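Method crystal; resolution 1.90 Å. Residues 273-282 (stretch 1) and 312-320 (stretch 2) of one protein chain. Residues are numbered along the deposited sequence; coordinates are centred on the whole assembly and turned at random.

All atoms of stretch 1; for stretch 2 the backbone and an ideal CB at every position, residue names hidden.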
ATOM      1  N   ASP A 273       5.246 -28.181 -16.480  1.00 29.64           N
ATOM      2  CA  ASP A 273       5.091 -27.389 -17.705  1.00 31.07           C
ATOM      3  C   ASP A 273       5.484 -28.193 -18.936  1.00 29.10           C
ATOM      4  O   ASP A 273       4.884 -28.044 -20.013  1.00 29.67           O
ATOM      5  CB  ASP A 273       5.925 -26.131 -17.581  1.00 31.00           C
ATOM      6  CG  ASP A 273       5.480 -25.260 -16.433  1.00 33.57           C
ATOM      7  OD1 ASP A 273       4.252 -25.189 -16.127  1.00 33.60           O
ATOM      8  OD2 ASP A 273       6.357 -24.575 -15.869  1.00 31.72           O
ATOM      9  N   SER A 274       6.500 -29.044 -18.767  1.00 29.94           N
ATOM     10  CA  SER A 274       6.891 -30.034 -19.775  1.00 31.14           C
ATOM     11  C   SER A 274       5.764 -31.051 -19.998  1.00 28.04           C
ATOM     12  O   SER A 274       5.442 -31.393 -21.155  1.00 24.72           O
ATOM     13  CB  SER A 274       8.182 -30.755 -19.375  1.00 34.71           C
ATOM     14  OG  SER A 274       9.304 -30.062 -19.887  1.00 45.92           O
ATOM     15  N   TYR A 275       5.143 -31.497 -18.905  1.00 26.15           N
ATOM     16  CA  TYR A 275       4.001 -32.393 -19.004  1.00 28.39           C
ATOM     17  C   TYR A 275       2.873 -31.777 -19.850  1.00 28.02           C
ATOM     18  O   TYR A 275       2.380 -32.404 -20.774  1.00 26.78           O
ATOM     19  CB  TYR A 275       3.535 -32.813 -17.606  1.00 30.36           C
ATOM     20  CG  TYR A 275       2.447 -33.852 -17.612  1.00 26.63           C
ATOM     21  CD1 TYR A 275       1.151 -33.524 -18.000  1.00 29.43           C
ATOM     22  CD2 TYR A 275       2.709 -35.176 -17.235  1.00 29.35           C
ATOM     23  CE1 TYR A 275       0.137 -34.489 -18.023  1.00 26.77           C
ATOM     24  CE2 TYR A 275       1.701 -36.134 -17.235  1.00 28.79           C
ATOM     25  CZ  TYR A 275       0.431 -35.792 -17.626  1.00 28.45           C
ATOM     26  OH  TYR A 275      -0.559 -36.737 -17.625  1.00 31.17           O
ATOM     27  N   ALA A 276       2.511 -30.527 -19.564  1.00 27.39           N
ATOM     28  CA  ALA A 276       1.381 -29.875 -20.225  1.00 26.04           C
ATOM     29  C   ALA A 276       1.687 -29.650 -21.690  1.00 26.32           C
ATOM     30  O   ALA A 276       0.828 -29.902 -22.530  1.00 26.80           O
ATOM     31  CB  ALA A 276       1.044 -28.543 -19.550  1.00 26.47           C
ATOM     32  N   SER A 277       2.881 -29.156 -21.996  1.00 27.98           N
ATOM     33  CA  SER A 277       3.228 -28.865 -23.403  1.00 28.32           C
ATOM     34  C   SER A 277       3.211 -30.142 -24.250  1.00 28.47           C
ATOM     35  O   SER A 277       2.616 -30.171 -25.317  1.00 28.59           O
ATOM     36  CB  SER A 277       4.569 -28.127 -23.502  1.00 28.69           C
ATOM     37  OG  SER A 277       5.601 -28.736 -22.795  1.00 33.07           O
ATOM     38  N   ALA A 278       3.824 -31.216 -23.745  1.00 28.38           N
ATOM     39  CA  ALA A 278       3.892 -32.480 -24.502  1.00 27.96           C
ATOM     40  C   ALA A 278       2.528 -33.186 -24.560  1.00 26.33           C
ATOM     41  O   ALA A 278       2.183 -33.796 -25.575  1.00 25.12           O
ATOM     42  CB  ALA A 278       4.983 -33.414 -23.936  1.00 27.11           C
ATOM     43  N   PHE A 279       1.763 -33.136 -23.471  1.00 25.78           N
ATOM     44  CA  PHE A 279       0.412 -33.683 -23.470  1.00 25.38           C
ATOM     45  C   PHE A 279      -0.456 -32.962 -24.508  1.00 23.63           C
ATOM     46  O   PHE A 279      -1.111 -33.595 -25.353  1.00 25.76           O
ATOM     47  CB  PHE A 279      -0.214 -33.554 -22.079  1.00 23.05           C
ATOM     48  CG  PHE A 279      -1.646 -34.008 -22.013  1.00 27.61           C
ATOM     49  CD1 PHE A 279      -1.978 -35.333 -21.751  1.00 25.91           C
ATOM     50  CD2 PHE A 279      -2.661 -33.113 -22.175  1.00 23.32           C
ATOM     51  CE1 PHE A 279      -3.319 -35.748 -21.709  1.00 28.67           C
ATOM     52  CE2 PHE A 279      -3.992 -33.506 -22.124  1.00 32.51           C
ATOM     53  CZ  PHE A 279      -4.322 -34.833 -21.900  1.00 29.64           C
ATOM     54  N   LEU A 280      -0.400 -31.628 -24.508  1.00 28.15           N
ATOM     55  CA  LEU A 280      -1.178 -30.879 -25.488  1.00 26.20           C
ATOM     56  C   LEU A 280      -0.682 -31.089 -26.902  1.00 28.93           C
ATOM     57  O   LEU A 280      -1.469 -31.198 -27.831  1.00 29.27           O
ATOM     58  CB  LEU A 280      -1.202 -29.393 -25.173  1.00 29.21           C
ATOM     59  CG  LEU A 280      -1.918 -29.034 -23.855  1.00 29.40           C
ATOM     60  CD1 LEU A 280      -1.640 -27.543 -23.459  1.00 32.14           C
ATOM     61  CD2 LEU A 280      -3.408 -29.350 -24.004  1.00 27.84           C
ATOM     62  N   TYR A 281       0.627 -31.113 -27.091  1.00 27.22           N
ATOM     63  CA  TYR A 281       1.150 -31.475 -28.411  1.00 28.24           C
ATOM     64  C   TYR A 281       0.561 -32.780 -28.922  1.00 28.48           C
ATOM     65  O   TYR A 281       0.133 -32.881 -30.089  1.00 26.02           O
ATOM     66  CB  TYR A 281       2.670 -31.568 -28.378  1.00 29.00           C
ATOM     67  CG  TYR A 281       3.261 -32.270 -29.571  1.00 29.81           C
ATOM     68  CD1 TYR A 281       3.596 -31.562 -30.719  1.00 32.76           C
ATOM     69  CD2 TYR A 281       3.512 -33.633 -29.540  1.00 30.34           C
ATOM     70  CE1 TYR A 281       4.171 -32.219 -31.839  1.00 32.11           C
ATOM     71  CE2 TYR A 281       4.042 -34.307 -30.658  1.00 33.25           C
ATOM     72  CZ  TYR A 281       4.396 -33.576 -31.787  1.00 34.66           C
ATOM     73  OH  TYR A 281       4.943 -34.219 -32.863  1.00 38.52           O
ATOM     74  N   ALA A 282       0.548 -33.804 -28.069  1.00 26.69           N
ATOM     75  CA  ALA A 282       0.019 -35.099 -28.495  1.00 28.22           C
ATOM     76  C   ALA A 282      -1.452 -35.037 -28.862  1.00 26.88           C
ATOM     77  O   ALA A 282      -1.893 -35.654 -29.858  1.00 27.47           O
ATOM     78  CB  ALA A 282       0.270 -36.182 -27.407  1.00 28.72           C
ATOM     79  N   UNK A 312      16.921 -26.399 -22.947  1.00 63.59           N
ATOM     80  CA  UNK A 312      17.068 -27.781 -22.483  1.00 63.48           C
ATOM     81  C   UNK A 312      15.695 -28.433 -22.265  1.00 61.21           C
ATOM     82  O   UNK A 312      15.562 -29.424 -21.535  1.00 62.39           O
ATOM     83  CB  UNK A 312      17.884 -27.823 -21.190  1.00 63.48           C
ATOM     84  N   UNK A 313      14.666 -27.889 -22.898  1.00 58.79           N
ATOM     85  CA  UNK A 313      13.484 -28.652 -22.996  1.00 55.39           C
ATOM     86  C   UNK A 313      13.428 -29.767 -23.996  1.00 48.10           C
ATOM     87  O   UNK A 313      14.162 -29.713 -24.977  1.00 46.61           O
ATOM     88  CB  UNK A 313      12.332 -27.688 -23.287  1.00 55.39           C
ATOM     89  N   UNK A 314      12.660 -30.837 -23.724  1.00 41.77           N
ATOM     90  CA  UNK A 314      12.720 -32.001 -24.615  1.00 38.38           C
ATOM     91  C   UNK A 314      12.345 -31.739 -26.056  1.00 36.87           C
ATOM     92  O   UNK A 314      11.474 -30.928 -26.325  1.00 35.49           O
ATOM     93  CB  UNK A 314      11.802 -33.098 -24.072  1.00 38.38           C
ATOM     94  N   UNK A 315      12.991 -32.460 -26.974  1.00 37.74           N
ATOM     95  CA  UNK A 315      12.533 -32.580 -28.347  1.00 34.12           C
ATOM     96  C   UNK A 315      11.516 -33.714 -28.496  1.00 31.14           C
ATOM     97  O   UNK A 315      11.469 -34.631 -27.676  1.00 32.06           O
ATOM     98  CB  UNK A 315      13.723 -32.810 -29.281  1.00 34.12           C
ATOM     99  N   UNK A 316      10.729 -33.655 -29.558  1.00 31.39           N
ATOM    100  CA  UNK A 316       9.823 -34.771 -29.930  1.00 32.53           C
ATOM    101  C   UNK A 316      10.595 -36.095 -30.036  1.00 33.85           C
ATOM    102  O   UNK A 316      10.153 -37.143 -29.528  1.00 32.86           O
ATOM    103  CB  UNK A 316       9.124 -34.472 -31.258  1.00 32.53           C
ATOM    104  N   UNK A 317      11.758 -36.053 -30.687  1.00 33.92           N
ATOM    105  CA  UNK A 317      12.604 -37.248 -30.804  1.00 35.43           C
ATOM    106  C   UNK A 317      13.026 -37.829 -29.447  1.00 34.75           C
ATOM    107  O   UNK A 317      12.987 -39.045 -29.268  1.00 32.39           O
ATOM    108  CB  UNK A 317      13.854 -36.911 -31.620  1.00 35.43           C
ATOM    109  N   UNK A 318      13.426 -36.970 -28.503  1.00 32.95           N
ATOM    110  CA  UNK A 318      13.820 -37.438 -27.173  1.00 35.75           C
ATOM    111  C   UNK A 318      12.625 -38.051 -26.448  1.00 33.35           C
ATOM    112  O   UNK A 318      12.751 -39.097 -25.817  1.00 31.19           O
ATOM    113  CB  UNK A 318      14.407 -36.290 -26.350  1.00 35.75           C
ATOM    114  N   UNK A 319      11.484 -37.369 -26.522  1.00 33.43           N
ATOM    115  CA  UNK A 319      10.235 -37.875 -25.900  1.00 31.48           C
ATOM    116  C   UNK A 319       9.895 -39.239 -26.479  1.00 29.46           C
ATOM    117  O   UNK A 319       9.640 -40.180 -25.745  1.00 31.60           O
ATOM    118  CB  UNK A 319       9.073 -36.904 -26.121  1.00 31.48           C
ATOM    119  N   UNK A 320       9.910 -39.358 -27.797  1.00 27.42           N
ATOM    120  CA  UNK A 320       9.494 -40.613 -28.455  1.00 30.39           C
ATOM    121  C   UNK A 320      10.449 -41.798 -28.180  1.00 31.95           C
ATOM    122  O   UNK A 320      10.002 -42.937 -27.983  1.00 30.17           O
ATOM    123  CB  UNK A 320       9.397 -40.385 -29.965  1.00 30.39           C
TER

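Stretch 1 is a helix that offers one flank to its neighbour: S274, S277, A278 and Y281, which recur along one side of the helix, all direct CA-to-CB toward stretch 2.

Position 312 has nothing of stretch 1 within 5.5 Å of its ideal CB, so the contact asks nothing of it. It is A312, poorly ordered.

At position 313 the chain is extended (phi/psi -77/150) and CA-to-CB points toward the helix, with the ideal CB 5.1 Å from S274 OG. The serines leave room above the helix, so a long, flexible, largely apolar chain would suit, and a polar one could address the hydroxyls. The deposited residue is M313, a selenomethionine. Its side chain bends back to the helix, bringing CE 3.0 Å from S274 OG, a tight approach, and 4.0 Å from S277 OG.

Position 314 also points toward the helix, but its ideal CB finds no neighbour there. Its phi of -60° permits proline among many other residues. P314 is found, and its ring closes part of the gap: CD lies 3.8 Å from S274 OG.

Position 315 is out of reach and immediately precedes a helix; serine, threonine, aspartate or asparagine would suit such an N-cap. S315 accepts from the backbone at 318, with N of that residue 3.0 Å from S315 OG.

Position 316 points sideways, yet its ideal CB is 4.5 Å from Y281 OH. A compact branched or modest apolar side chain could pack against the phenol, while a polar one might address the hydroxyl. V316, with chi1 t, sets CG2 3.7 Å from Y281 OH and 3.8 Å from Y281 CZ, meeting the ring obliquely.

Positions 317 and 318 are out of reach, so polar or charged residues would suit as well as others; at 318 an acceptor could reach back to the N-cap. E317 makes no contact with stretch 1. E318 completes the cap reciprocally: its OE1 accepts from S315 N at 3.0 Å.

Position 319 faces the helix from a distance, with A278 offering only a methyl. This favours a long apolar residue such as leucine, isoleucine or methionine. I319 (chi1 m, chi2 t) spans the gap, placing CD1 4.0 Å from A278 CB.

Position 320 points sideways, where a long polar chain could reach toward the phenol's hydroxyl. E320 does so through water: the water O donates to E320 OE2 at 2.7 Å and lies 2.7 Å from Y281 OH. With no direct hydrogen bond across the stretches, packing and this water make the contact.

Stretch 2, residues 312-320: AMPSVEEIE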
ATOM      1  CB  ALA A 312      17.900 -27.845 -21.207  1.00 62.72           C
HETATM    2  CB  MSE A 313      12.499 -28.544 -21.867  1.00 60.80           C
HETATM    3  CG  MSE A 313      12.363 -27.189 -21.213  1.00 63.39           C
HETATM    4 SE   MSE A 313      10.846 -26.304 -21.931  1.00 88.55          SE
HETATM    5  CE  MSE A 313       9.347 -27.797 -21.782  1.00 38.46           C
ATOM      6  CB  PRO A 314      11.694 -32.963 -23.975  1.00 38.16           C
ATOM      7  CG  PRO A 314      11.625 -32.546 -22.587  1.00 38.31           C
ATOM      8  CD  PRO A 314      11.765 -31.099 -22.575  1.00 41.46           C
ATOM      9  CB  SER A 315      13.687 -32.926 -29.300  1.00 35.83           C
ATOM     10  OG  SER A 315      14.254 -34.146 -28.883  1.00 35.23           O
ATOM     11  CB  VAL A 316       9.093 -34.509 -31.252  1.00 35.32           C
ATOM     12  CG1 VAL A 316       8.387 -35.788 -31.754  1.00 38.70           C
ATOM     13  CG2 VAL A 316       8.096 -33.401 -31.106  1.00 32.40           C
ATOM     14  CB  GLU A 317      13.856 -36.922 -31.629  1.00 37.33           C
ATOM     15  CG  GLU A 317      13.550 -36.645 -33.103  1.00 44.71           C
ATOM     16  CD  GLU A 317      12.936 -35.268 -33.388  1.00 54.27           C
ATOM     17  OE1 GLU A 317      13.039 -34.328 -32.547  1.00 44.65           O
ATOM     18  OE2 GLU A 317      12.341 -35.138 -34.480  1.00 60.14           O
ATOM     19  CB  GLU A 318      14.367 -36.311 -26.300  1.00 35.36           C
ATOM     20  CG  GLU A 318      15.743 -35.872 -26.670  1.00 40.56           C
ATOM     21  CD  GLU A 318      16.170 -34.634 -25.920  1.00 44.81           C
ATOM     22  OE1 GLU A 318      15.335 -33.725 -25.705  1.00 45.38           O
ATOM     23  OE2 GLU A 318      17.362 -34.571 -25.547  1.00 58.16           O
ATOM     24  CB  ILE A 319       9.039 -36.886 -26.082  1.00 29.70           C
ATOM     25  CG1 ILE A 319       9.272 -35.613 -25.257  1.00 30.88           C
ATOM     26  CG2 ILE A 319       7.688 -37.556 -25.715  1.00 28.39           C
ATOM     27  CD1 ILE A 319       8.434 -34.405 -25.669  1.00 27.97           C
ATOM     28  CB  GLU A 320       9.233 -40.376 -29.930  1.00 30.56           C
ATOM     29  CG  GLU A 320       7.957 -39.572 -30.105  1.00 32.76           C
ATOM     30  CD  GLU A 320       7.638 -39.157 -31.524  1.00 37.51           C
ATOM     31  OE1 GLU A 320       8.513 -39.298 -32.405  1.00 39.76           O
ATOM     32  OE2 GLU A 320       6.486 -38.686 -31.745  1.00 40.99           O
TER
HETATM   33  O   HOH W   1       5.139 -36.915 -33.266  1.00 40.27           O
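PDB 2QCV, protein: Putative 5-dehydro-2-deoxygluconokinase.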